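Local coordinates for viral structural protein 4 (Bombyx mori cytoplasmic polyhedrosis virus, PDB 6TZ0) that binds GTP and probably acts as an NTPase that assists the viral RNA-dependent RNA polymerase during transcription inside the capsid, at residues 1-7 against 49-53; 228-232 against 315-319. All blocks are in the same frame, centred on the assembly; numbering follows the deposited sequence.

How the contacts relate
The two contacts lie in series along the chain and neither nests in nor crosses the other. Contact 1 comes first. It folds the N-terminal residues 1-7 back onto helix 41-60 and closes a loop of 41 residues that holds helix 10-15. Contact 2 opens much later, at strand 226-230. It closes a loop of 82 residues and ties the two-stranded parallel sheet to an outermost strand, 313-319, of the four-stranded antiparallel sheet. The centres of contacts 1 and 2 are 31 Å apart and their nearest atoms about 17 Å apart. Contact 1 is buried; contact 2 is at the surface. Both lie away from the GTP-binding residues, which follow later in the chain.

Contact 1 (1-7 against 49-53)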
loop_
_atom_site.group_PDB
_atom_site.type_symbol
_atom_site.label_atom_id
_atom_site.label_comp_id
_atom_site.label_asym_id
_atom_site.label_seq_id
_atom_site.Cartn_x
_atom_site.Cartn_y
_atom_site.Cartn_z
ATOM N N MET B 1 -0.629 24.729 -39.289
ATOM C CA MET B 1 -0.430 23.298 -39.082
ATOM C C MET B 1 -1.426 22.678 -38.104
ATOM O O MET B 1 -1.393 22.950 -36.911
ATOM C CB MET B 1 0.987 23.024 -38.589
ATOM C CG MET B 1 1.256 21.554 -38.377
ATOM S SD MET B 1 2.946 21.179 -37.925
ATOM C CE MET B 1 2.823 19.423 -37.636
ATOM N N PHE B 2 -2.304 21.829 -38.622
ATOM C CA PHE B 2 -3.310 21.164 -37.817
ATOM C C PHE B 2 -2.728 19.930 -37.139
ATOM O O PHE B 2 -1.683 19.412 -37.530
ATOM C CB PHE B 2 -4.494 20.767 -38.687
ATOM C CG PHE B 2 -5.287 21.923 -39.184
ATOM C CD1 PHE B 2 -6.333 22.431 -38.442
ATOM C CD2 PHE B 2 -4.967 22.527 -40.380
ATOM C CE1 PHE B 2 -7.056 23.502 -38.899
ATOM C CE2 PHE B 2 -5.682 23.597 -40.835
ATOM C CZ PHE B 2 -6.726 24.087 -40.096
ATOM N N ALA B 3 -3.422 19.462 -36.103
ATOM C CA ALA B 3 -3.012 18.231 -35.440
ATOM C C ALA B 3 -3.226 17.022 -36.337
ATOM O O ALA B 3 -2.463 16.055 -36.271
ATOM C CB ALA B 3 -3.775 18.064 -34.131
ATOM N N ILE B 4 -4.253 17.063 -37.175
ATOM C CA ILE B 4 -4.542 16.017 -38.143
ATOM C C ILE B 4 -4.440 16.644 -39.521
ATOM O O ILE B 4 -5.038 17.696 -39.770
ATOM C CB ILE B 4 -5.933 15.407 -37.902
ATOM C CG1 ILE B 4 -5.992 14.790 -36.509
ATOM C CG2 ILE B 4 -6.249 14.357 -38.940
ATOM C CD1 ILE B 4 -7.369 14.501 -36.034
ATOM N N ASP B 5 -3.680 16.010 -40.399
ATOM C CA ASP B 5 -3.365 16.555 -41.713
ATOM C C ASP B 5 -4.612 16.582 -42.589
ATOM O O ASP B 5 -5.206 15.526 -42.827
ATOM C CB ASP B 5 -2.279 15.690 -42.341
ATOM C CG ASP B 5 -1.608 16.343 -43.522
ATOM O OD1 ASP B 5 -1.968 17.480 -43.884
ATOM O OD2 ASP B 5 -0.700 15.711 -44.094
ATOM N N PRO B 6 -5.050 17.748 -43.079
ATOM C CA PRO B 6 -6.245 17.772 -43.931
ATOM C C PRO B 6 -6.014 17.217 -45.319
ATOM O O PRO B 6 -6.979 16.791 -45.960
ATOM C CB PRO B 6 -6.608 19.262 -43.991
ATOM C CG PRO B 6 -5.929 19.871 -42.841
ATOM C CD PRO B 6 -4.651 19.107 -42.692
ATOM N N LEU B 7 -4.776 17.218 -45.809
ATOM C CA LEU B 7 -4.510 16.688 -47.138
ATOM C C LEU B 7 -4.538 15.170 -47.152
ATOM O O LEU B 7 -4.795 14.569 -48.198
ATOM C CB LEU B 7 -3.164 17.192 -47.649
ATOM C CG LEU B 7 -3.028 18.699 -47.861
ATOM C CD1 LEU B 7 -1.618 19.014 -48.286
ATOM C CD2 LEU B 7 -4.017 19.199 -48.882
ATOM N N ALA B 49 2.906 22.063 -43.981
ATOM C CA ALA B 49 2.458 21.315 -42.813
ATOM C C ALA B 49 2.336 19.823 -43.103
ATOM O O ALA B 49 2.615 19.002 -42.219
ATOM C CB ALA B 49 1.125 21.867 -42.318
ATOM N N SER B 50 1.937 19.456 -44.325
ATOM C CA SER B 50 1.896 18.041 -44.695
ATOM C C SER B 50 3.291 17.420 -44.697
ATOM O O SER B 50 3.481 16.290 -44.218
ATOM C CB SER B 50 1.241 17.883 -46.062
ATOM O OG SER B 50 1.249 16.534 -46.475
ATOM N N LEU B 51 4.280 18.158 -45.215
ATOM C CA LEU B 51 5.663 17.679 -45.201
ATOM C C LEU B 51 6.197 17.535 -43.778
ATOM O O LEU B 51 6.937 16.586 -43.477
ATOM C CB LEU B 51 6.549 18.624 -46.008
ATOM C CG LEU B 51 6.312 18.701 -47.514
ATOM C CD1 LEU B 51 7.160 19.789 -48.130
ATOM C CD2 LEU B 51 6.617 17.374 -48.162
ATOM N N ILE B 52 5.817 18.456 -42.887
ATOM C CA ILE B 52 6.242 18.360 -41.493
ATOM C C ILE B 52 5.610 17.149 -40.810
ATOM O O ILE B 52 6.276 16.452 -40.036
ATOM C CB ILE B 52 5.935 19.676 -40.750
ATOM C CG1 ILE B 52 6.821 20.800 -41.273
ATOM C CG2 ILE B 52 6.180 19.564 -39.269
ATOM C CD1 ILE B 52 6.437 22.152 -40.740
ATOM N N HIS B 53 4.333 16.857 -41.107
ATOM C CA HIS B 53 3.690 15.659 -40.558
ATOM C C HIS B 53 4.381 14.379 -41.007
ATOM O O HIS B 53 4.594 13.465 -40.195
ATOM C CB HIS B 53 2.221 15.587 -40.962
ATOM C CG HIS B 53 1.321 16.494 -40.187
ATOM N ND1 HIS B 53 1.015 17.770 -40.600
ATOM C CD2 HIS B 53 0.633 16.293 -39.040
ATOM C CE1 HIS B 53 0.186 18.321 -39.735
ATOM N NE2 HIS B 53 -0.053 17.448 -38.772
#
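A49 O accepts two N-H groups of H53, the residue that meets M1, F2 and D5 across the contact. One is the helical H53 N. The other is H53 ND1, 2.6 Å from A49 O, and the two donors reach the oxygen from opposite faces of its carbonyl plane. This bond fixes the rotation of the imidazole. H53 NE2 lies 2.8 Å from F2 O, but the bond is weak, bent to 126°. The ring is sandwiched. M1 has CG anti to its N (chi1 -179°) and runs on extended, which lays CE over one face, toward the rim, 3.5 Å from H53 CE1. D5 CB sits over the centre of the opposite face, 4.2 Å from the ring centroid. Both are CH-pi contacts. M1 CE also touches I52 CG2 at 3.7 Å, and M1 CB packs on A49 CB. S50 OG donates to the syn lone pair of D5 OD2 at 3.2 Å. D5 OD1 takes a weak bond from L7 N, as in an Asx turn. Both ring nitrogens donate, one weakly, and D5 OD2 is 4.4 Å from H53 ND1, not in contact, which may favour a protonated ring. The N-terminal segment is clasped to helix 41-60. M1 and I52 pack on I77 of helix 70-79, M1 and A3 reach I172 of helix 170-176, and the A3 backbone bonds to I157.

Contact 2 (228-232 against 315-319); sequences IFNNT and KISPH
The F229 ring turns an edge to P318, with P318 O near the ring plane and 3.5 Å from F229 CZ. The ring is carried across by a first torsion that sets CG anti to the backbone N (chi1 173°). The approach puts a C-H edge against a carbonyl oxygen, probably a mildly favourable electrostatic fit. The second flat group is the N231 amide. It also meets its partner at the edge, for S317 OG lies close to the amide plane. N231 ND2 donates to S317 OG at 3.0 Å, with an N-H...O angle of 155°. S317 helps by pointing its CB toward the other segment. N231 ND2 also donates to E207 OE2 of strand 204-208, so two acceptors hold this nitrogen. The other end of the amide packs on the proline: N231 OD1 is 3.7 Å from P318 CD, and the two side chains cross obliquely. N230 OD1 accepts from T232 OG1 at 2.7 Å, in the carbonyl plane and on a lone pair, and weakly from T232 N, as in an Asx turn. N230 ND2 bonds to D236 OD1 of helix 236-242. The two sheets meet here through side chains and the P318 carbonyl, with no backbone hydrogen bond between the segments. Strand 226-230 pairs with 204-208, while strand 313-319 pairs with 255-261, on which I316 and H319 pack.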
loop_
_atom_site.group_PDB
_atom_site.type_symbol
_atom_site.label_atom_id
_atom_site.label_comp_id
_atom_site.label_asym_id
_atom_site.label_seq_id
_atom_site.Cartn_x
_atom_site.Cartn_y
_atom_site.Cartn_z
ATOM N N ILE B 228 -22.261 24.653 -49.394
ATOM C CA ILE B 228 -23.692 24.887 -49.257
ATOM C C ILE B 228 -24.249 24.026 -48.138
ATOM O O ILE B 228 -24.060 22.806 -48.130
ATOM C CB ILE B 228 -24.427 24.612 -50.578
ATOM C CG1 ILE B 228 -23.935 25.569 -51.655
ATOM C CG2 ILE B 228 -25.926 24.707 -50.410
ATOM C CD1 ILE B 228 -24.164 27.017 -51.320
ATOM N N PHE B 229 -24.946 24.661 -47.203
ATOM C CA PHE B 229 -25.709 23.974 -46.170
ATOM C C PHE B 229 -27.192 24.114 -46.494
ATOM O O PHE B 229 -27.790 25.167 -46.271
ATOM C CB PHE B 229 -25.364 24.527 -44.796
ATOM C CG PHE B 229 -26.218 23.991 -43.698
ATOM C CD1 PHE B 229 -26.290 22.633 -43.458
ATOM C CD2 PHE B 229 -26.888 24.848 -42.854
ATOM C CE1 PHE B 229 -27.072 22.144 -42.441
ATOM C CE2 PHE B 229 -27.659 24.364 -41.825
ATOM C CZ PHE B 229 -27.749 23.012 -41.618
ATOM N N ASN B 230 -27.777 23.040 -47.012
ATOM C CA ASN B 230 -29.182 23.016 -47.401
ATOM C C ASN B 230 -30.043 22.863 -46.152
ATOM O O ASN B 230 -30.059 21.802 -45.525
ATOM C CB ASN B 230 -29.422 21.875 -48.382
ATOM C CG ASN B 230 -30.788 21.917 -49.025
ATOM O OD1 ASN B 230 -31.588 22.814 -48.779
ATOM N ND2 ASN B 230 -31.065 20.927 -49.852
ATOM N N ASN B 231 -30.776 23.910 -45.804
ATOM C CA ASN B 231 -31.689 23.906 -44.671
ATOM C C ASN B 231 -33.037 24.453 -45.113
ATOM O O ASN B 231 -33.694 25.218 -44.406
ATOM C CB ASN B 231 -31.107 24.715 -43.515
ATOM C CG ASN B 231 -31.773 24.415 -42.187
ATOM O OD1 ASN B 231 -32.686 23.598 -42.104
ATOM N ND2 ASN B 231 -31.319 25.086 -41.139
ATOM N N THR B 232 -33.457 24.084 -46.315
ATOM C CA THR B 232 -34.703 24.567 -46.879
ATOM C C THR B 232 -35.861 23.603 -46.686
ATOM O O THR B 232 -37.006 23.976 -46.954
ATOM C CB THR B 232 -34.521 24.842 -48.372
ATOM O OG1 THR B 232 -34.166 23.626 -49.036
ATOM C CG2 THR B 232 -33.413 25.846 -48.581
ATOM N N LYS B 315 -38.525 24.221 -34.424
ATOM C CA LYS B 315 -37.614 24.181 -35.561
ATOM C C LYS B 315 -36.849 22.862 -35.554
ATOM O O LYS B 315 -36.418 22.407 -34.495
ATOM C CB LYS B 315 -36.633 25.358 -35.502
ATOM C CG LYS B 315 -35.748 25.502 -36.709
ATOM C CD LYS B 315 -34.872 26.726 -36.582
ATOM C CE LYS B 315 -33.967 26.875 -37.784
ATOM N NZ LYS B 315 -33.093 28.068 -37.661
ATOM N N ILE B 316 -36.697 22.251 -36.733
ATOM C CA ILE B 316 -35.833 21.087 -36.933
ATOM C C ILE B 316 -34.897 21.373 -38.097
ATOM O O ILE B 316 -35.352 21.698 -39.197
ATOM C CB ILE B 316 -36.620 19.794 -37.216
ATOM C CG1 ILE B 316 -37.439 19.369 -36.018
ATOM C CG2 ILE B 316 -35.688 18.649 -37.528
ATOM C CD1 ILE B 316 -38.360 18.216 -36.313
ATOM N N SER B 317 -33.598 21.236 -37.862
ATOM C CA SER B 317 -32.584 21.375 -38.890
ATOM C C SER B 317 -31.687 20.149 -38.887
ATOM O O SER B 317 -31.557 19.478 -37.860
ATOM C CB SER B 317 -31.738 22.632 -38.653
ATOM O OG SER B 317 -32.542 23.796 -38.688
ATOM N N PRO B 318 -31.077 19.813 -40.024
ATOM C CA PRO B 318 -30.054 18.763 -40.018
ATOM C C PRO B 318 -28.809 19.214 -39.274
ATOM O O PRO B 318 -28.385 20.367 -39.377
ATOM C CB PRO B 318 -29.763 18.543 -41.505
ATOM C CG PRO B 318 -30.959 19.039 -42.197
ATOM C CD PRO B 318 -31.445 20.193 -41.395
ATOM N N HIS B 319 -28.228 18.295 -38.513
ATOM C CA HIS B 319 -27.097 18.623 -37.663
ATOM C C HIS B 319 -26.176 17.416 -37.638
ATOM O O HIS B 319 -26.563 16.321 -38.038
ATOM C CB HIS B 319 -27.571 19.014 -36.259
ATOM C CG HIS B 319 -26.510 19.635 -35.411
ATOM N ND1 HIS B 319 -26.104 20.941 -35.566
ATOM C CD2 HIS B 319 -25.745 19.119 -34.423
ATOM C CE1 HIS B 319 -25.151 21.209 -34.693
ATOM N NE2 HIS B 319 -24.907 20.116 -33.995
#